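Rho GTPase-activating protein 15 (Homo sapiens, PDB 3BYI) stimulates, through its RhoGAP domain, GTP hydrolysis by Rho-type GTPases such as RAC1, returning them to the inactive GDP-bound state. Local coordinates at residues 22-26 and 140-146. Numbering follows the deposited sequence.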
ATOM      1  N   SER A  22     -11.295  -6.814   2.604  1.00 45.70           N
ATOM      2  CA  SER A  22     -11.398  -7.964   1.700  1.00 45.43           C
ATOM      3  C   SER A  22     -10.008  -8.259   1.155  1.00 46.94           C
ATOM      4  O   SER A  22      -9.206  -7.340   0.958  1.00 45.37           O
ATOM      5  CB  SER A  22     -12.365  -7.692   0.528  1.00 47.96           C
ATOM      6  OG  SER A  22     -13.687  -7.424   0.965  1.00 48.50           O
ATOM      7  N   HIS A  23      -9.745  -9.537   0.875  1.00 47.54           N
ATOM      8  CA  HIS A  23      -8.499  -9.953   0.243  1.00 49.81           C
ATOM      9  C   HIS A  23      -8.291  -9.178  -1.040  1.00 46.15           C
ATOM     10  O   HIS A  23      -9.245  -8.939  -1.780  1.00 49.59           O
ATOM     11  CB  HIS A  23      -8.497 -11.468  -0.095  1.00 50.67           C
ATOM     12  CG  HIS A  23      -7.110 -12.053  -0.184  1.00 57.74           C
ATOM     13  ND1 HIS A  23      -6.357 -12.040  -1.343  1.00 43.90           N
ATOM     14  CD2 HIS A  23      -6.322 -12.611   0.765  1.00 56.51           C
ATOM     15  CE1 HIS A  23      -5.186 -12.602  -1.109  1.00 53.38           C
ATOM     16  NE2 HIS A  23      -5.140 -12.957   0.162  1.00 52.72           N
ATOM     17  N   LEU A  24      -7.042  -8.816  -1.313  1.00 46.87           N
ATOM     18  CA  LEU A  24      -6.653  -8.188  -2.582  1.00 44.71           C
ATOM     19  C   LEU A  24      -7.255  -8.965  -3.767  1.00 44.14           C
ATOM     20  O   LEU A  24      -7.748  -8.388  -4.711  1.00 45.90           O
ATOM     21  CB  LEU A  24      -5.109  -8.125  -2.686  1.00 45.54           C
ATOM     22  CG  LEU A  24      -4.523  -7.451  -3.948  1.00 43.55           C
ATOM     23  CD1 LEU A  24      -4.901  -5.964  -4.017  1.00 38.06           C
ATOM     24  CD2 LEU A  24      -3.041  -7.673  -4.027  1.00 39.69           C
ATOM     25  N   HIS A  25      -7.255 -10.290  -3.665  1.00 47.59           N
ATOM     26  CA  HIS A  25      -7.700 -11.173  -4.744  1.00 47.84           C
ATOM     27  C   HIS A  25      -9.186 -11.122  -4.993  1.00 46.47           C
ATOM     28  O   HIS A  25      -9.616 -11.224  -6.139  1.00 44.08           O
ATOM     29  CB  HIS A  25      -7.262 -12.600  -4.469  1.00 44.37           C
ATOM     30  CG  HIS A  25      -5.770 -12.749  -4.435  1.00 52.03           C
ATOM     31  ND1 HIS A  25      -5.137 -13.967  -4.508  1.00 54.56           N
ATOM     32  CD2 HIS A  25      -4.788 -11.822  -4.373  1.00 54.31           C
ATOM     33  CE1 HIS A  25      -3.832 -13.793  -4.465  1.00 54.27           C
ATOM     34  NE2 HIS A  25      -3.593 -12.496  -4.375  1.00 49.76           N
ATOM     35  N   LYS A  26      -9.950 -10.906  -3.931  1.00 45.17           N
ATOM     36  CA  LYS A  26     -11.387 -10.718  -4.047  1.00 46.38           C
ATOM     37  C   LYS A  26     -11.727  -9.331  -4.561  1.00 45.71           C
ATOM     38  O   LYS A  26     -12.654  -9.183  -5.348  1.00 42.91           O
ATOM     39  CB  LYS A  26     -12.088 -10.971  -2.704  1.00 47.70           C
ATOM     40  CG  LYS A  26     -12.048 -12.437  -2.253  1.00 53.26           C
ATOM     41  CD  LYS A  26     -13.443 -12.940  -1.847  1.00 68.37           C
ATOM     42  N   PRO A 140       1.053 -13.851  -7.131  1.00 44.01           N
ATOM     43  CA  PRO A 140      -0.194 -13.813  -7.868  1.00 44.16           C
ATOM     44  C   PRO A 140      -0.285 -12.452  -8.577  1.00 43.20           C
ATOM     45  O   PRO A 140       0.141 -11.429  -8.027  1.00 41.17           O
ATOM     46  CB  PRO A 140      -1.256 -13.948  -6.774  1.00 44.98           C
ATOM     47  CG  PRO A 140      -0.541 -14.416  -5.576  1.00 42.16           C
ATOM     48  CD  PRO A 140       0.818 -13.863  -5.679  1.00 44.58           C
ATOM     49  N   PRO A 141      -0.790 -12.432  -9.807  1.00 42.10           N
ATOM     50  CA  PRO A 141      -0.721 -11.155 -10.543  1.00 43.67           C
ATOM     51  C   PRO A 141      -1.263  -9.906  -9.809  1.00 42.25           C
ATOM     52  O   PRO A 141      -0.727  -8.825  -9.998  1.00 43.61           O
ATOM     53  CB  PRO A 141      -1.526 -11.438 -11.822  1.00 41.99           C
ATOM     54  CG  PRO A 141      -1.495 -12.936 -11.963  1.00 42.68           C
ATOM     55  CD  PRO A 141      -1.419 -13.506 -10.591  1.00 43.87           C
ATOM     56  N   PRO A 142      -2.342 -10.042  -9.014  1.00 42.43           N
ATOM     57  CA  PRO A 142      -2.732  -8.847  -8.271  1.00 43.33           C
ATOM     58  C   PRO A 142      -1.673  -8.300  -7.343  1.00 43.01           C
ATOM     59  O   PRO A 142      -1.587  -7.093  -7.183  1.00 43.99           O
ATOM     60  CB  PRO A 142      -3.979  -9.304  -7.487  1.00 45.08           C
ATOM     61  CG  PRO A 142      -4.483 -10.489  -8.234  1.00 40.09           C
ATOM     62  CD  PRO A 142      -3.275 -11.160  -8.781  1.00 40.74           C
ATOM     63  N   ASN A 143      -0.855  -9.163  -6.749  1.00 44.52           N
ATOM     64  CA  ASN A 143       0.180  -8.698  -5.795  1.00 44.15           C
ATOM     65  C   ASN A 143       1.353  -8.068  -6.540  1.00 40.40           C
ATOM     66  O   ASN A 143       1.791  -7.004  -6.203  1.00 40.15           O
ATOM     67  CB  ASN A 143       0.656  -9.855  -4.884  1.00 42.36           C
ATOM     68  CG  ASN A 143      -0.479 -10.496  -4.111  1.00 45.94           C
ATOM     69  OD1 ASN A 143      -1.321 -11.193  -4.681  1.00 39.99           O
ATOM     70  ND2 ASN A 143      -0.506 -10.267  -2.801  1.00 40.10           N
ATOM     71  N   ARG A 144       1.832  -8.749  -7.571  1.00 42.97           N
ATOM     72  CA  ARG A 144       2.859  -8.213  -8.447  1.00 42.60           C
ATOM     73  C   ARG A 144       2.435  -6.896  -9.123  1.00 43.97           C
ATOM     74  O   ARG A 144       3.191  -5.948  -9.140  1.00 44.91           O
ATOM     75  CB  ARG A 144       3.190  -9.231  -9.541  1.00 43.81           C
ATOM     76  CG  ARG A 144       4.094  -8.629 -10.635  1.00 49.12           C
ATOM     77  CD  ARG A 144       4.669  -9.652 -11.585  1.00 45.25           C
ATOM     78  NE  ARG A 144       3.624 -10.332 -12.306  1.00 47.91           N
ATOM     79  CZ  ARG A 144       3.153 -11.543 -12.017  1.00 56.75           C
ATOM     80  NH1 ARG A 144       3.621 -12.271 -11.004  1.00 53.40           N
ATOM     81  NH2 ARG A 144       2.193 -12.026 -12.764  1.00 47.78           N
ATOM     82  N   ASP A 145       1.259  -6.873  -9.761  1.00 42.83           N
ATOM     83  CA  ASP A 145       0.843  -5.687 -10.485  1.00 42.83           C
ATOM     84  C   ASP A 145       0.564  -4.490  -9.577  1.00 42.38           C
ATOM     85  O   ASP A 145       0.827  -3.349  -9.958  1.00 38.73           O
ATOM     86  CB  ASP A 145      -0.392  -5.954 -11.339  1.00 44.22           C
ATOM     87  CG  ASP A 145      -0.125  -6.891 -12.478  1.00 43.38           C
ATOM     88  OD1 ASP A 145       1.050  -7.265 -12.727  1.00 44.79           O
ATOM     89  OD2 ASP A 145      -1.119  -7.270 -13.120  1.00 48.20           O
ATOM     90  N   THR A 146       0.001  -4.753  -8.405  1.00 42.68           N
ATOM     91  CA  THR A 146      -0.213  -3.699  -7.396  1.00 42.98           C
ATOM     92  C   THR A 146       1.138  -3.164  -6.800  1.00 44.99           C
ATOM     93  O   THR A 146       1.312  -1.952  -6.579  1.00 44.77           O
ATOM     94  CB  THR A 146      -1.186  -4.220  -6.328  1.00 39.19           C
ATOM     95  OG1 THR A 146      -2.396  -4.549  -6.995  1.00 43.49           O
ATOM     96  CG2 THR A 146      -1.511  -3.194  -5.196  1.00 39.96           C
TER
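H25 reaches across to P140, P142 and N143, tying the first turn of helix 24-31 to the first turn of helix 141-159 in the all-helical RhoGAP domain. From CB outward, its side chain meets a partner at nearly every step. With chi1 at -63°, CG sits beside the backbone N that H23 caps, and the ring lies against the H23 imidazole, whose CE1 stands 3.3 Å above its plane, over the centre. CD2 passes 4.1 Å from CB of P142, while CE1 comes to 3.5 Å from CB of P140. At the tip, NE2 donates to OD1 of N143 over 2.6 Å, nearly straight at 162° and on a lone pair in the carbonyl plane; ring and amide stand 79° apart. The amide's other end is held too, ND2 donating to the L107 carbonyl. A leucine in place of H25 would probably leave OD1 of N143 without this donor and the amide less firmly fixed. H23, the N-cap, accepts from H25 N through ND1, and its NE2 hydrogen-bonds OE1 of E105. Alongside, L24, which also touches P36 and L107, packs CD2 3.9 Å from CB of P142 and 3.5 Å from the P142 carbonyl O.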